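Local coordinates for protein alkyl hydroperoxide reductase E (Mycobacterium tuberculosis, PDB 5C04) that is a 1-Cys peroxiredoxin that probably reduces hydrogen peroxide and organic hydroperoxides to water and alcohols at the expense of mycoredoxin, at residues Leu3-Ala9 with Gly126-Ala131; Leu50-Arg54 with Ser85-Phe89; Phe120-Arg124 with Ala148-Thr153. The protein carries 1 engineered substitution. Where two conformers were deposited one is given. Numbering follows the deposited sequence.

From the N terminus, segment 3-9 comes first, but its partner 126-131 follows after 116 residues, so interaction 1 closes a loop containing most of the chain. Interaction 2 (50-54 with 85-89) is nested within that loop and joins helix 44-55 to the turn after helix 75-85. Interaction 3 opens at 120-124, before interaction 1 has closed, and ends at 148-153, the C terminus; these two cross. They touch at neighbouring strands 114-122 and 128-134, through R129 N to V121 O (2.8 Å, a probable hydrogen bond), and separately in the R129 NE to D123 OD2 salt bridge (2.6 Å). Interaction 2 lies apart, 25 Å from interaction 1 and 20 Å from interaction 3 between centres.

Interaction 1: Leu3-Ala9 with Gly126-Ala131; sequences LNVGATA and GIIRFA
A type II beta turn, N4 to A7, followed by a single antiparallel bridge sets the N-terminal segment 3-9 against the start of strand 128-134. The turn is closed by A7 N to N4 O at 3.1 Å, with V5 at phi/psi -54/132 and G6 at 108/-29, angles at which a CB on G6 would jam against the preceding carbonyl. Three backbone hydrogen bonds then cross the contact, each 2.9 Å long: G6 N to I128 O, I128 N to A7 O and A9 N to G126 O. The last two flank T8 and I127, a non-hydrogen-bonded pair with CA atoms 4.6 Å apart. Strand 128-134 is paired on its other side with strand 114-122 of the thioredoxin-fold sheet, and R129 and F130 both face V121 there, a classic beta bulge. I128, with chi1 m and chi2 t, buries the most surface; its CD1 meets L3 CB at 3.7 Å and A7 CB at 4.3 Å, while its CG1 is 4.1 Å from A9 CB. V5 (chi1 t) brings CG2 to 4.4 Å from A131 CB. One water donates to both A9 O (2.8 Å) and G126 O (2.9 Å).

Interaction 2: Leu50-Arg54 with Ser85-Phe89; sequences LDQLR and SGFTF
F89, R54 and F87 give up the most surface where one helical turn, 50-54, faces the irregular loop that leaves the end of helix 75-85. The turn is regular, with R54 N to L50 O at 2.8 Å, and L50, L53 and R54 point their CA-to-CB bonds toward the other segment. The nearest CA pairs are R54 with F87 (6.2 Å) and D51 with S85 (7.5 Å). F89 takes chi1 p and chi2 near -89°, which presents one ring face to L53: L53 CD2 lies 4.2 Å from the F89 ring centroid, 18° off its normal, a CH-pi contact. L50 CD1 packs on F89 CE2 at 4.2 Å. F87 (chi1 m, chi2 -28°) reaches the same helix nearer its D51 side, with CZ 3.5 Å from L50 CB; R54 CB, 4.0 Å from F87 CD1, and D51 OD1, 3.3 Å from F87 CE1, lie at the ring edge. In the thioredoxin fold of peroxiredoxins the helix 44-55 carries the probable active-site C46, and the L50 side chain is about 6 Å from the C46 side chain. W81 adds an edge-to-face partner for F87. S85 ends helix 75-85 and G86, at phi/psi 71/35, turns the chain out in a Schellman motif. R54, chi1 t, chi2 t and chi3 p, delivers NH1 to S85 O in a hydrogen bond of 2.7 Å at 160°. The same NH1 is 3.3 Å from D51 OD1, a salt bridge of charge alone, since that oxygen lies well out of the guanidinium plane; D51 OD1 is hydrogen-bonded by Q47.

Interaction 3: Phe120-Arg124 with Ala148-Thr153; sequences FVVDR and ALAALT
The C-terminal helix of the thioredoxin fold, 143-150, lies against one face of the central sheet here, and V121 of strand 114-122 is the bump that fills the hollow lined by A148, L149 and L152. V121, at phi/psi -115/128 with chi1 t, points its CB toward the helix. Its CG2 meets A148 CB at 3.8 Å, while its CG1 sits between L149 CD2 at 3.9 Å and L152 CD1 at 3.6 Å. The closest CA pairs, V121 with A148 and D123 with L152, are both 7.0 Å apart. L152 N bonds back to L149 O (3.0 Å), and A150 to T153 form a type I turn that swings L152 (chi1 m, chi2 t) back over the end of strand 114-122, where its CD2 covers D123 CB at 4.2 Å. D123 itself bonds to R129 by a salt bridge. Beyond the strand R124 extends to the chain end, and R124 NH2 lies 3.2 Å from L152 O; that oxygen accepts a hydrogen bond from N32 ND2.

Interaction 1: Leu3-Ala9 with Gly126-Ala131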
ATOM      1  N   LEU A   3       3.197   5.564 -23.009  1.00 35.78           N
ATOM      2  CA  LEU A   3       2.478   5.329 -24.260  1.00 36.87           C
ATOM      3  C   LEU A   3       2.065   6.655 -24.871  1.00 37.77           C
ATOM      4  O   LEU A   3       1.732   7.595 -24.160  1.00 35.30           O
ATOM      5  CB  LEU A   3       1.239   4.473 -24.022  1.00 36.66           C
ATOM      6  CG  LEU A   3       1.453   3.016 -23.587  1.00 36.90           C
ATOM      7  CD1 LEU A   3       0.101   2.359 -23.396  1.00 37.25           C
ATOM      8  CD2 LEU A   3       2.290   2.203 -24.575  1.00 39.56           C
ATOM      9  N   ASN A   4       2.092   6.729 -26.201  1.00 39.09           N
ATOM     10  CA  ASN A   4       1.846   7.975 -26.900  1.00 40.95           C
ATOM     11  C   ASN A   4       0.449   8.052 -27.475  1.00 38.63           C
ATOM     12  O   ASN A   4      -0.243   7.043 -27.625  1.00 37.62           O
ATOM     13  CB  ASN A   4       2.890   8.170 -28.007  1.00 42.82           C
ATOM     14  CG  ASN A   4       4.242   8.576 -27.452  1.00 44.56           C
ATOM     15  OD1 ASN A   4       4.380   9.643 -26.845  1.00 47.35           O
ATOM     16  ND2 ASN A   4       5.235   7.732 -27.637  1.00 45.79           N
ATOM     17  N   VAL A   5       0.057   9.276 -27.806  1.00 40.78           N
ATOM     18  CA  VAL A   5      -1.178   9.531 -28.528  1.00 41.01           C
ATOM     19  C   VAL A   5      -1.183   8.695 -29.809  1.00 41.64           C
ATOM     20  O   VAL A   5      -0.184   8.649 -30.539  1.00 42.25           O
ATOM     21  CB  VAL A   5      -1.319  11.036 -28.860  1.00 42.27           C
ATOM     22  CG1 VAL A   5      -2.564  11.298 -29.698  1.00 42.63           C
ATOM     23  CG2 VAL A   5      -1.354  11.867 -27.585  1.00 40.68           C
ATOM     24  N   GLY A   6      -2.296   8.012 -30.056  1.00 40.13           N
ATOM     25  CA  GLY A   6      -2.409   7.110 -31.180  1.00 43.00           C
ATOM     26  C   GLY A   6      -2.415   5.657 -30.790  1.00 43.44           C
ATOM     27  O   GLY A   6      -3.017   4.827 -31.470  1.00 46.45           O
ATOM     28  N   ALA A   7      -1.750   5.333 -29.685  1.00 43.25           N
ATOM     29  CA  ALA A   7      -1.663   3.958 -29.244  1.00 42.41           C
ATOM     30  C   ALA A   7      -3.004   3.477 -28.713  1.00 41.26           C
ATOM     31  O   ALA A   7      -3.820   4.265 -28.225  1.00 40.70           O
ATOM     32  CB  ALA A   7      -0.592   3.811 -28.167  1.00 42.44           C
ATOM     33  N   THR A   8      -3.212   2.172 -28.777  1.00 41.14           N
ATOM     34  CA  THR A   8      -4.367   1.555 -28.159  1.00 40.30           C
ATOM     35  C   THR A   8      -4.069   1.448 -26.668  1.00 37.49           C
ATOM     36  O   THR A   8      -3.014   0.945 -26.272  1.00 40.01           O
ATOM     37  CB  THR A   8      -4.650   0.172 -28.752  1.00 42.97           C
ATOM     38  OG1 THR A   8      -4.946   0.315 -30.152  1.00 45.09           O
ATOM     39  CG2 THR A   8      -5.833  -0.502 -28.056  1.00 43.36           C
ATOM     40  N   ALA A   9      -4.992   1.945 -25.855  1.00 35.11           N
ATOM     41  CA  ALA A   9      -4.857   1.868 -24.386  1.00 33.84           C
ATOM     42  C   ALA A   9      -4.881   0.411 -23.909  1.00 34.81           C
ATOM     43  O   ALA A   9      -5.847  -0.296 -24.193  1.00 36.68           O
ATOM     44  CB  ALA A   9      -6.001   2.618 -23.743  1.00 32.93           C
ATOM     45  N   GLY A 126     -11.128   3.385 -27.590  1.00 40.44           N
ATOM     46  CA  GLY A 126      -9.989   2.796 -26.878  1.00 39.51           C
ATOM     47  C   GLY A 126      -8.613   3.318 -27.269  1.00 38.66           C
ATOM     48  O   GLY A 126      -7.592   2.697 -26.947  1.00 37.86           O
ATOM     49  N   ILE A 127      -8.577   4.453 -27.958  1.00 37.52           N
ATOM     50  CA  ILE A 127      -7.327   5.024 -28.430  1.00 36.61           C
ATOM     51  C   ILE A 127      -6.937   6.168 -27.493  1.00 35.31           C
ATOM     52  O   ILE A 127      -7.786   6.979 -27.098  1.00 35.38           O
ATOM     53  CB  ILE A 127      -7.474   5.534 -29.892  1.00 38.83           C
ATOM     54  CG1 ILE A 127      -7.895   4.396 -30.823  1.00 41.90           C
ATOM     55  CG2 ILE A 127      -6.186   6.191 -30.365  1.00 39.40           C
ATOM     56  CD1 ILE A 127      -6.856   3.315 -31.026  1.00 42.93           C
ATOM     57  N   ILE A 128      -5.650   6.229 -27.149  1.00 36.12           N
ATOM     58  CA  ILE A 128      -5.093   7.320 -26.327  1.00 34.51           C
ATOM     59  C   ILE A 128      -5.079   8.601 -27.166  1.00 35.93           C
ATOM     60  O   ILE A 128      -4.515   8.628 -28.269  1.00 36.48           O
ATOM     61  CB  ILE A 128      -3.664   6.985 -25.813  1.00 34.70           C
ATOM     62  CG1 ILE A 128      -3.732   5.809 -24.840  1.00 35.20           C
ATOM     63  CG2 ILE A 128      -3.012   8.187 -25.149  1.00 33.43           C
ATOM     64  CD1 ILE A 128      -2.387   5.200 -24.500  1.00 35.55           C
ATOM     65  N   ARG A 129      -5.759   9.624 -26.665  1.00 35.04           N
ATOM     66  CA  ARG A 129      -5.868  10.917 -27.352  1.00 34.69           C
ATOM     67  C   ARG A 129      -5.148  12.048 -26.628  1.00 33.93           C
ATOM     68  O   ARG A 129      -4.983  13.146 -27.181  1.00 34.42           O
ATOM     69  CB  ARG A 129      -7.346  11.266 -27.539  1.00 37.37           C
ATOM     70  CG  ARG A 129      -8.106  10.272 -28.414  1.00 40.04           C
ATOM     71  CD  ARG A 129      -7.584  10.229 -29.847  1.00 42.79           C
ATOM     72  NE  ARG A 129      -8.257   9.205 -30.654  1.00 47.23           N
ATOM     73  CZ  ARG A 129      -7.898   8.864 -31.891  1.00 50.34           C
ATOM     74  NH1 ARG A 129      -6.872   9.470 -32.487  1.00 51.39           N
ATOM     75  NH2 ARG A 129      -8.571   7.916 -32.547  1.00 53.46           N
ATOM     76  N   PHE A 130      -4.752  11.791 -25.373  1.00 30.43           N
ATOM     77  CA  PHE A 130      -3.975  12.715 -24.583  1.00 29.07           C
ATOM     78  C   PHE A 130      -3.065  11.847 -23.714  1.00 29.27           C
ATOM     79  O   PHE A 130      -3.503  10.789 -23.236  1.00 29.75           O
ATOM     80  CB  PHE A 130      -4.894  13.574 -23.699  1.00 28.67           C
ATOM     81  CG  PHE A 130      -4.160  14.426 -22.714  1.00 27.85           C
ATOM     82  CD1 PHE A 130      -3.601  15.642 -23.070  1.00 28.07           C
ATOM     83  CD2 PHE A 130      -3.999  14.001 -21.397  1.00 27.44           C
ATOM     84  CE1 PHE A 130      -2.925  16.428 -22.142  1.00 27.28           C
ATOM     85  CE2 PHE A 130      -3.312  14.763 -20.492  1.00 26.28           C
ATOM     86  CZ  PHE A 130      -2.748  15.957 -20.840  1.00 27.62           C
ATOM     87  N   ALA A 131      -1.827  12.300 -23.527  1.00 29.63           N
ATOM     88  CA  ALA A 131      -0.843  11.545 -22.736  1.00 28.82           C
ATOM     89  C   ALA A 131       0.196  12.460 -22.139  1.00 29.68           C
ATOM     90  O   ALA A 131       0.821  13.252 -22.847  1.00 31.15           O
ATOM     91  CB  ALA A 131      -0.179  10.468 -23.586  1.00 31.31           C
TER
HETATM   92  O   HOH W   1      -8.347   0.448 -25.195  1.00 39.22           O

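Interaction 2: Leu50-Arg54 with Ser85-Phe89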
ATOM      1  N   LEU A  50      -6.011  15.171  -6.284  1.00 17.98           N
ATOM      2  CA  LEU A  50      -7.334  14.537  -6.218  1.00 18.99           C
ATOM      3  C   LEU A  50      -8.374  15.435  -5.551  1.00 18.95           C
ATOM      4  O   LEU A  50      -9.539  15.345  -5.890  1.00 20.12           O
ATOM      5  CB  LEU A  50      -7.264  13.139  -5.606  1.00 19.43           C
ATOM      6  CG  LEU A  50      -6.574  12.076  -6.473  1.00 21.86           C
ATOM      7  CD1 LEU A  50      -6.910  10.690  -5.907  1.00 21.66           C
ATOM      8  CD2 LEU A  50      -6.859  12.169  -7.946  1.00 25.43           C
ATOM      9  N   ASP A  51      -7.976  16.295  -4.619  1.00 19.19           N
ATOM     10  CA  ASP A  51      -8.917  17.273  -4.053  1.00 19.24           C
ATOM     11  C   ASP A  51      -9.385  18.219  -5.129  1.00 21.65           C
ATOM     12  O   ASP A  51     -10.587  18.556  -5.156  1.00 21.02           O
ATOM     13  CB  ASP A  51      -8.298  18.036  -2.867  1.00 20.49           C
ATOM     14  CG  ASP A  51      -8.194  17.199  -1.599  1.00 21.61           C
ATOM     15  OD1 ASP A  51      -8.628  16.007  -1.548  1.00 21.67           O
ATOM     16  OD2 ASP A  51      -7.709  17.751  -0.574  1.00 21.61           O
ATOM     17  N   GLN A  52      -8.498  18.669  -6.011  1.00 19.75           N
ATOM     18  CA  GLN A  52      -8.900  19.555  -7.126  0.50 21.34           C
ATOM     19  C   GLN A  52      -9.873  18.788  -8.034  1.00 21.38           C
ATOM     20  O   GLN A  52     -10.895  19.335  -8.467  1.00 22.76           O
ATOM     21  CB  GLN A  52      -7.659  20.094  -7.876  0.50 21.81           C
ATOM     22  CG  GLN A  52      -7.853  20.644  -9.300  0.50 23.04           C
ATOM     23  CD  GLN A  52      -8.173  22.124  -9.404  0.50 24.32           C
ATOM     24  OE1 GLN A  52      -8.040  22.884  -8.454  0.50 26.23           O
ATOM     25  NE2 GLN A  52      -8.647  22.526 -10.568  0.50 25.63           N
ATOM     26  N   LEU A  53      -9.559  17.535  -8.340  1.00 20.92           N
ATOM     27  CA  LEU A  53     -10.445  16.712  -9.188  1.00 21.25           C
ATOM     28  C   LEU A  53     -11.829  16.592  -8.533  1.00 22.91           C
ATOM     29  O   LEU A  53     -12.877  16.815  -9.189  1.00 23.28           O
ATOM     30  CB  LEU A  53      -9.819  15.327  -9.381  1.00 22.54           C
ATOM     31  CG  LEU A  53     -10.327  14.469 -10.542  1.00 25.06           C
ATOM     32  CD1 LEU A  53      -9.421  13.259 -10.742  1.00 26.43           C
ATOM     33  CD2 LEU A  53     -11.748  14.022 -10.309  1.00 29.78           C
ATOM     34  N   ARG A  54     -11.841  16.290  -7.247  1.00 21.73           N
ATOM     35  CA  ARG A  54     -13.064  16.205  -6.420  1.00 22.47           C
ATOM     36  C   ARG A  54     -13.883  17.495  -6.516  1.00 23.70           C
ATOM     37  O   ARG A  54     -15.098  17.442  -6.768  1.00 24.56           O
ATOM     38  CB  ARG A  54     -12.702  15.941  -4.947  1.00 22.71           C
ATOM     39  CG  ARG A  54     -13.860  16.004  -3.951  1.00 23.92           C
ATOM     40  CD  ARG A  54     -13.372  16.149  -2.522  1.00 25.25           C
ATOM     41  NE  ARG A  54     -12.736  17.449  -2.315  1.00 25.70           N
ATOM     42  CZ  ARG A  54     -11.949  17.798  -1.298  1.00 26.98           C
ATOM     43  NH1 ARG A  54     -11.582  16.929  -0.361  1.00 28.54           N
ATOM     44  NH2 ARG A  54     -11.467  19.033  -1.255  1.00 28.28           N
ATOM     45  N   SER A  85     -11.607  12.007   2.543  1.00 22.06           N
ATOM     46  CA  SER A  85     -11.416  13.103   1.595  1.00 21.51           C
ATOM     47  C   SER A  85     -12.687  13.475   0.824  1.00 21.22           C
ATOM     48  O   SER A  85     -12.671  14.466   0.064  1.00 23.14           O
ATOM     49  CB  SER A  85     -10.334  12.749   0.564  1.00 20.93           C
ATOM     50  OG  SER A  85      -9.115  12.376   1.211  1.00 20.53           O
ATOM     51  N   GLY A  86     -13.729  12.660   0.958  1.00 22.44           N
ATOM     52  CA  GLY A  86     -14.944  12.857   0.193  1.00 23.24           C
ATOM     53  C   GLY A  86     -14.811  12.554  -1.279  1.00 23.12           C
ATOM     54  O   GLY A  86     -15.466  13.239  -2.127  1.00 24.78           O
ATOM     55  N   PHE A  87     -14.002  11.540  -1.626  1.00 21.50           N
ATOM     56  CA  PHE A  87     -13.860  11.131  -3.028  1.00 22.15           C
ATOM     57  C   PHE A  87     -14.972  10.126  -3.337  1.00 23.87           C
ATOM     58  O   PHE A  87     -15.071   9.080  -2.672  1.00 24.59           O
ATOM     59  CB  PHE A  87     -12.503  10.443  -3.297  1.00 20.61           C
ATOM     60  CG  PHE A  87     -11.285  11.278  -3.028  1.00 20.18           C
ATOM     61  CD1 PHE A  87     -11.291  12.660  -3.115  1.00 19.98           C
ATOM     62  CD2 PHE A  87     -10.102  10.643  -2.691  1.00 18.88           C
ATOM     63  CE1 PHE A  87     -10.136  13.388  -2.897  1.00 19.65           C
ATOM     64  CE2 PHE A  87      -8.944  11.373  -2.479  1.00 19.52           C
ATOM     65  CZ  PHE A  87      -8.967  12.735  -2.572  1.00 19.15           C
ATOM     66  N   THR A  88     -15.794  10.427  -4.345  1.00 23.87           N
ATOM     67  CA  THR A  88     -16.842   9.492  -4.784  1.00 26.30           C
ATOM     68  C   THR A  88     -16.559   8.819  -6.121  1.00 24.78           C
ATOM     69  O   THR A  88     -17.331   7.955  -6.560  1.00 27.47           O
ATOM     70  CB  THR A  88     -18.209  10.196  -4.884  1.00 27.04           C
ATOM     71  OG1 THR A  88     -18.133  11.240  -5.856  1.00 28.91           O
ATOM     72  CG2 THR A  88     -18.615  10.774  -3.543  1.00 28.71           C
ATOM     73  N   PHE A  89     -15.492   9.231  -6.798  1.00 23.04           N
ATOM     74  CA  PHE A  89     -15.065   8.591  -8.032  1.00 22.57           C
ATOM     75  C   PHE A  89     -14.238   7.337  -7.707  1.00 22.30           C
ATOM     76  O   PHE A  89     -13.806   7.172  -6.551  1.00 21.52           O
ATOM     77  CB  PHE A  89     -14.276   9.584  -8.916  1.00 23.56           C
ATOM     78  CG  PHE A  89     -13.138  10.291  -8.196  1.00 22.48           C
ATOM     79  CD1 PHE A  89     -13.355  11.489  -7.520  1.00 22.66           C
ATOM     80  CD2 PHE A  89     -11.856   9.738  -8.164  1.00 22.32           C
ATOM     81  CE1 PHE A  89     -12.323  12.122  -6.843  1.00 22.68           C
ATOM     82  CE2 PHE A  89     -10.821  10.380  -7.478  1.00 22.90           C
ATOM     83  CZ  PHE A  89     -11.059  11.581  -6.834  1.00 21.42           C
TER

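Interaction 3: Phe120-Arg124 with Ala148-Thr153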
ATOM      1  N   PHE A 120      -3.832  10.000 -18.920  1.00 23.50           N
ATOM      2  CA  PHE A 120      -4.273   9.658 -20.264  1.00 24.74           C
ATOM      3  C   PHE A 120      -5.732   9.943 -20.418  1.00 24.62           C
ATOM      4  O   PHE A 120      -6.511   9.877 -19.476  1.00 24.10           O
ATOM      5  CB  PHE A 120      -4.034   8.169 -20.517  1.00 25.60           C
ATOM      6  CG  PHE A 120      -2.614   7.770 -20.381  1.00 25.66           C
ATOM      7  CD1 PHE A 120      -2.137   7.359 -19.145  1.00 24.27           C
ATOM      8  CD2 PHE A 120      -1.754   7.769 -21.461  1.00 26.22           C
ATOM      9  CE1 PHE A 120      -0.815   7.016 -18.989  1.00 25.27           C
ATOM     10  CE2 PHE A 120      -0.432   7.419 -21.320  1.00 27.24           C
ATOM     11  CZ  PHE A 120       0.039   7.022 -20.074  1.00 26.36           C
ATOM     12  N   VAL A 121      -6.122  10.310 -21.642  1.00 24.94           N
ATOM     13  CA  VAL A 121      -7.518  10.290 -22.012  1.00 26.18           C
ATOM     14  C   VAL A 121      -7.676   9.244 -23.105  1.00 28.64           C
ATOM     15  O   VAL A 121      -6.916   9.246 -24.093  1.00 29.68           O
ATOM     16  CB  VAL A 121      -8.014  11.660 -22.485  1.00 26.11           C
ATOM     17  CG1 VAL A 121      -9.435  11.512 -23.023  1.00 27.44           C
ATOM     18  CG2 VAL A 121      -7.932  12.686 -21.365  1.00 25.22           C
ATOM     19  N   VAL A 122      -8.627   8.338 -22.881  1.00 28.53           N
ATOM     20  CA  VAL A 122      -8.923   7.230 -23.782  1.00 31.08           C
ATOM     21  C   VAL A 122     -10.248   7.544 -24.430  1.00 32.02           C
ATOM     22  O   VAL A 122     -11.243   7.819 -23.748  1.00 31.79           O
ATOM     23  CB  VAL A 122      -9.029   5.875 -23.025  1.00 31.32           C
ATOM     24  CG1 VAL A 122      -9.252   4.727 -23.994  1.00 32.35           C
ATOM     25  CG2 VAL A 122      -7.781   5.617 -22.201  1.00 30.71           C
ATOM     26  N   ASP A 123     -10.293   7.519 -25.762  1.00 33.88           N
ATOM     27  CA  ASP A 123     -11.543   7.869 -26.410  1.00 35.36           C
ATOM     28  C   ASP A 123     -12.501   6.679 -26.418  1.00 36.53           C
ATOM     29  O   ASP A 123     -12.181   5.605 -25.897  1.00 35.23           O
ATOM     30  CB  ASP A 123     -11.316   8.487 -27.807  1.00 36.63           C
ATOM     31  CG  ASP A 123     -10.876   7.488 -28.857  1.00 38.74           C
ATOM     32  OD1 ASP A 123     -10.945   6.255 -28.656  1.00 39.05           O
ATOM     33  OD2 ASP A 123     -10.483   7.968 -29.947  1.00 40.41           O
ATOM     34  N   ARG A 124     -13.666   6.850 -27.034  1.00 37.03           N
ATOM     35  CA  ARG A 124     -14.712   5.830 -26.986  0.50 38.73           C
ATOM     36  C   ARG A 124     -14.368   4.573 -27.790  1.00 39.79           C
ATOM     37  O   ARG A 124     -15.030   3.551 -27.656  1.00 42.38           O
ATOM     38  CB  ARG A 124     -16.041   6.412 -27.466  0.50 40.18           C
ATOM     39  CG  ARG A 124     -16.667   7.404 -26.498  0.50 39.78           C
ATOM     40  CD  ARG A 124     -18.029   7.854 -26.999  0.50 41.61           C
ATOM     41  NE  ARG A 124     -17.922   8.739 -28.157  0.50 42.52           N
ATOM     42  CZ  ARG A 124     -17.929  10.069 -28.100  0.50 42.80           C
ATOM     43  NH1 ARG A 124     -17.832  10.780 -29.215  0.50 43.84           N
ATOM     44  NH2 ARG A 124     -18.032  10.696 -26.935  0.50 41.91           N
ATOM     45  N   ALA A 148      -8.752  18.222 -23.129  1.00 27.86           N
ATOM     46  CA  ALA A 148      -8.666  16.980 -23.862  1.00 30.33           C
ATOM     47  C   ALA A 148     -10.025  16.280 -23.955  1.00 31.40           C
ATOM     48  O   ALA A 148     -10.409  15.768 -25.002  1.00 33.61           O
ATOM     49  CB  ALA A 148      -7.637  16.060 -23.193  1.00 29.79           C
ATOM     50  N   LEU A 149     -10.734  16.241 -22.827  1.00 31.33           N
ATOM     51  CA  LEU A 149     -12.064  15.658 -22.769  1.00 31.92           C
ATOM     52  C   LEU A 149     -13.056  16.437 -23.639  1.00 33.37           C
ATOM     53  O   LEU A 149     -13.857  15.837 -24.355  1.00 34.45           O
ATOM     54  CB  LEU A 149     -12.569  15.615 -21.316  1.00 31.60           C
ATOM     55  CG  LEU A 149     -11.879  14.593 -20.414  1.00 30.91           C
ATOM     56  CD1 LEU A 149     -12.303  14.826 -18.977  1.00 31.64           C
ATOM     57  CD2 LEU A 149     -12.190  13.162 -20.841  1.00 31.14           C
ATOM     58  N   ALA A 150     -12.982  17.767 -23.578  1.00 33.11           N
ATOM     59  CA  ALA A 150     -13.877  18.636 -24.353  1.00 35.46           C
ATOM     60  C   ALA A 150     -13.740  18.429 -25.865  1.00 38.74           C
ATOM     61  O   ALA A 150     -14.730  18.499 -26.600  1.00 40.59           O
ATOM     62  CB  ALA A 150     -13.633  20.093 -23.983  1.00 34.10           C
ATOM     63  N   ALA A 151     -12.525  18.153 -26.332  1.00 39.74           N
ATOM     64  CA  ALA A 151     -12.283  17.846 -27.747  1.00 39.91           C
ATOM     65  C   ALA A 151     -12.969  16.569 -28.248  1.00 42.71           C
ATOM     66  O   ALA A 151     -13.121  16.374 -29.455  1.00 44.47           O
ATOM     67  CB  ALA A 151     -10.786  17.750 -28.008  1.00 40.47           C
ATOM     68  N   LEU A 152     -13.372  15.688 -27.332  1.00 41.27           N
ATOM     69  CA  LEU A 152     -13.865  14.362 -27.693  1.00 41.57           C
ATOM     70  C   LEU A 152     -15.370  14.119 -27.478  1.00 44.47           C
ATOM     71  O   LEU A 152     -15.838  12.979 -27.598  1.00 45.61           O
ATOM     72  CB  LEU A 152     -13.079  13.335 -26.868  1.00 38.74           C
ATOM     73  CG  LEU A 152     -11.596  13.263 -27.208  1.00 38.70           C
ATOM     74  CD1 LEU A 152     -10.903  12.460 -26.119  1.00 37.92           C
ATOM     75  CD2 LEU A 152     -11.353  12.644 -28.577  1.00 39.48           C
ATOM     76  N   THR A 153     -16.136  15.159 -27.170  1.00 47.58           N
ATOM     77  CA  THR A 153     -17.530  14.952 -26.750  1.00 51.69           C
ATOM     78  C   THR A 153     -18.403  14.448 -27.892  1.00 54.78           C
ATOM     79  O   THR A 153     -18.637  15.171 -28.861  1.00 58.62           O
ATOM     80  CB  THR A 153     -18.155  16.234 -26.177  1.00 52.17           C
ATOM     81  OG1 THR A 153     -18.051  17.288 -27.144  1.00 54.33           O
ATOM     82  CG2 THR A 153     -17.455  16.636 -24.890  1.00 50.92           C
TER